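Local structure of NDP-N-acetyl-D-galactosaminuronic acid dehydrogenase (Methanosarcina mazei Go1, 3G79) at residues I18-V23 against E101-T106. The protein probably oxidises UDP-N-acetyl-alpha-D-mannosamine to UDP-N-acetyl-alpha-D-mannosaminouronate, using two molecules of NAD(+) as the oxidant. Numbering follows the deposited sequence.
Sequences IKKIGV and ELDAVT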
loop_
_atom_site.group_PDB
_atom_site.type_symbol
_atom_site.label_atom_id
_atom_site.label_comp_id
_atom_site.label_asym_id
_atom_site.label_seq_id
_atom_site.Cartn_x
_atom_site.Cartn_y
_atom_site.Cartn_z
ATOM N N ILE A 18 0.803 14.019 37.824
ATOM C CA ILE A 18 0.158 12.747 38.103
ATOM C C ILE A 18 1.017 11.987 39.076
ATOM O O ILE A 18 2.216 11.830 38.858
ATOM C CB ILE A 18 0.046 11.925 36.841
ATOM C CG1 ILE A 18 -1.007 12.508 35.911
ATOM C CG2 ILE A 18 -0.346 10.515 37.143
ATOM C CD1 ILE A 18 -0.904 11.970 34.509
ATOM N N LYS A 19 0.411 11.519 40.159
ATOM C CA LYS A 19 1.145 10.787 41.173
ATOM C C LYS A 19 0.453 9.502 41.567
ATOM O O LYS A 19 1.117 8.546 41.980
ATOM C CB LYS A 19 1.324 11.648 42.439
ATOM C CG LYS A 19 2.416 12.688 42.347
ATOM C CD LYS A 19 3.797 12.094 42.404
ATOM C CE LYS A 19 4.813 13.102 41.928
ATOM N NZ LYS A 19 6.144 12.503 41.574
ATOM N N LYS A 20 -0.877 9.496 41.514
ATOM C CA LYS A 20 -1.605 8.291 41.884
ATOM C C LYS A 20 -2.443 7.883 40.703
ATOM O O LYS A 20 -3.251 8.666 40.206
ATOM C CB LYS A 20 -2.501 8.465 43.141
ATOM C CG LYS A 20 -1.740 8.813 44.441
ATOM C CD LYS A 20 -2.273 8.049 45.678
ATOM C CE LYS A 20 -1.972 8.835 46.967
ATOM N NZ LYS A 20 -2.747 10.127 46.974
ATOM N N ILE A 21 -2.281 6.631 40.310
ATOM C CA ILE A 21 -2.840 6.094 39.089
ATOM C C ILE A 21 -3.673 4.871 39.443
ATOM O O ILE A 21 -3.376 4.186 40.382
ATOM C CB ILE A 21 -1.683 5.710 38.116
ATOM C CG1 ILE A 21 -0.947 6.986 37.693
ATOM C CG2 ILE A 21 -2.189 4.932 36.897
ATOM C CD1 ILE A 21 0.305 6.724 36.864
ATOM N N GLY A 22 -4.707 4.592 38.682
ATOM C CA GLY A 22 -5.519 3.415 38.947
ATOM C C GLY A 22 -5.630 2.664 37.649
ATOM O O GLY A 22 -5.679 3.281 36.585
ATOM N N VAL A 23 -5.590 1.336 37.716
ATOM C CA VAL A 23 -5.951 0.543 36.526
ATOM C C VAL A 23 -7.126 -0.376 36.817
ATOM O O VAL A 23 -7.152 -1.052 37.859
ATOM C CB VAL A 23 -4.765 -0.225 35.982
ATOM C CG1 VAL A 23 -5.159 -0.995 34.776
ATOM C CG2 VAL A 23 -3.646 0.755 35.621
ATOM N N GLU A 101 -9.454 8.591 45.027
ATOM C CA GLU A 101 -8.198 9.126 45.548
ATOM C C GLU A 101 -7.186 9.450 44.421
ATOM O O GLU A 101 -6.090 9.911 44.700
ATOM C CB GLU A 101 -7.528 8.127 46.516
ATOM C CG GLU A 101 -8.408 7.471 47.636
ATOM C CD GLU A 101 -7.769 6.182 48.232
ATOM O OE1 GLU A 101 -8.159 5.780 49.367
ATOM O OE2 GLU A 101 -6.878 5.589 47.570
ATOM N N LEU A 102 -7.530 9.195 43.161
ATOM C CA LEU A 102 -6.514 9.181 42.102
ATOM C C LEU A 102 -6.408 10.421 41.260
ATOM O O LEU A 102 -7.370 11.161 41.100
ATOM C CB LEU A 102 -6.724 7.999 41.149
ATOM C CG LEU A 102 -7.036 6.685 41.829
ATOM C CD1 LEU A 102 -7.469 5.686 40.777
ATOM C CD2 LEU A 102 -5.795 6.245 42.563
ATOM N N ASP A 103 -5.214 10.598 40.708
ATOM C CA ASP A 103 -4.932 11.567 39.633
ATOM C C ASP A 103 -5.336 11.062 38.268
ATOM O O ASP A 103 -5.761 11.860 37.419
ATOM C CB ASP A 103 -3.457 11.908 39.616
ATOM C CG ASP A 103 -3.039 12.643 40.859
ATOM O OD1 ASP A 103 -2.063 12.211 41.514
ATOM O OD2 ASP A 103 -3.712 13.648 41.181
ATOM N N ALA A 104 -5.159 9.759 38.024
ATOM C CA ALA A 104 -5.633 9.204 36.757
ATOM C C ALA A 104 -6.084 7.776 36.895
ATOM O O ALA A 104 -5.549 7.032 37.715
ATOM C CB ALA A 104 -4.558 9.311 35.655
ATOM N N VAL A 105 -7.069 7.400 36.089
ATOM C CA VAL A 105 -7.535 6.036 36.035
ATOM C C VAL A 105 -7.584 5.606 34.594
ATOM O O VAL A 105 -8.079 6.327 33.746
ATOM C CB VAL A 105 -8.936 5.867 36.597
ATOM C CG1 VAL A 105 -9.294 4.415 36.673
ATOM C CG2 VAL A 105 -9.006 6.462 37.950
ATOM N N THR A 106 -7.133 4.380 34.375
ATOM C CA THR A 106 -7.086 3.713 33.086
ATOM C C THR A 106 -8.062 2.492 33.047
ATOM O O THR A 106 -8.146 1.712 34.021
ATOM C CB THR A 106 -5.623 3.336 32.845
ATOM O OG1 THR A 106 -5.098 4.123 31.782
ATOM C CG2 THR A 106 -5.453 1.888 32.583
#
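Asp103 reaches across to the backbone of 18-23 and takes two amide N-H groups on one carboxylate oxygen. Lys19 N meets OD1 at 2.9 Å from above the carboxylate plane, and Lys20 N meets it at 3.0 Å on the anti side, closer to that plane. Asp103 holds CG anti to the carbonyl carbon (chi1 -66°), which turns OD1 toward the amides of Lys19 and Lys20; OD2 has a weak, long ion pair with Arg15. In return, Lys20 O is gripped by Asp103 N at 2.8 Å and, more straightly, by Ala104 N at 3.1 Å. An alanine at Asp103 would probably leave the amides of Lys19 and Lys20 without their shared acceptor and let the entry to the strand shift. Farther along, Gly22 N donates to Ala104 O and Gly22 O accepts from Thr106 N, in parallel register. Leu102 lays CD1 against Gly22 CA at 3.5 Å, where a side-chain CB would clash, while CD2 rests near Lys20 CB. On the face shared with Ile21 and Ala104, Val23 and Thr106 stand side by side, CG2 of Thr106 touching both Val23 methyls, CG1 at 3.6 Å. Helices 30-39 and 204-214 pack on that face. Strands 20-24 and 104-107 are central neighbours in the 3-2-1-4-5-6 order of a Rossmann fold, the first leading into a glycine-rich turn (Gly25, Gly27, Gly30) consistent with NAD binding.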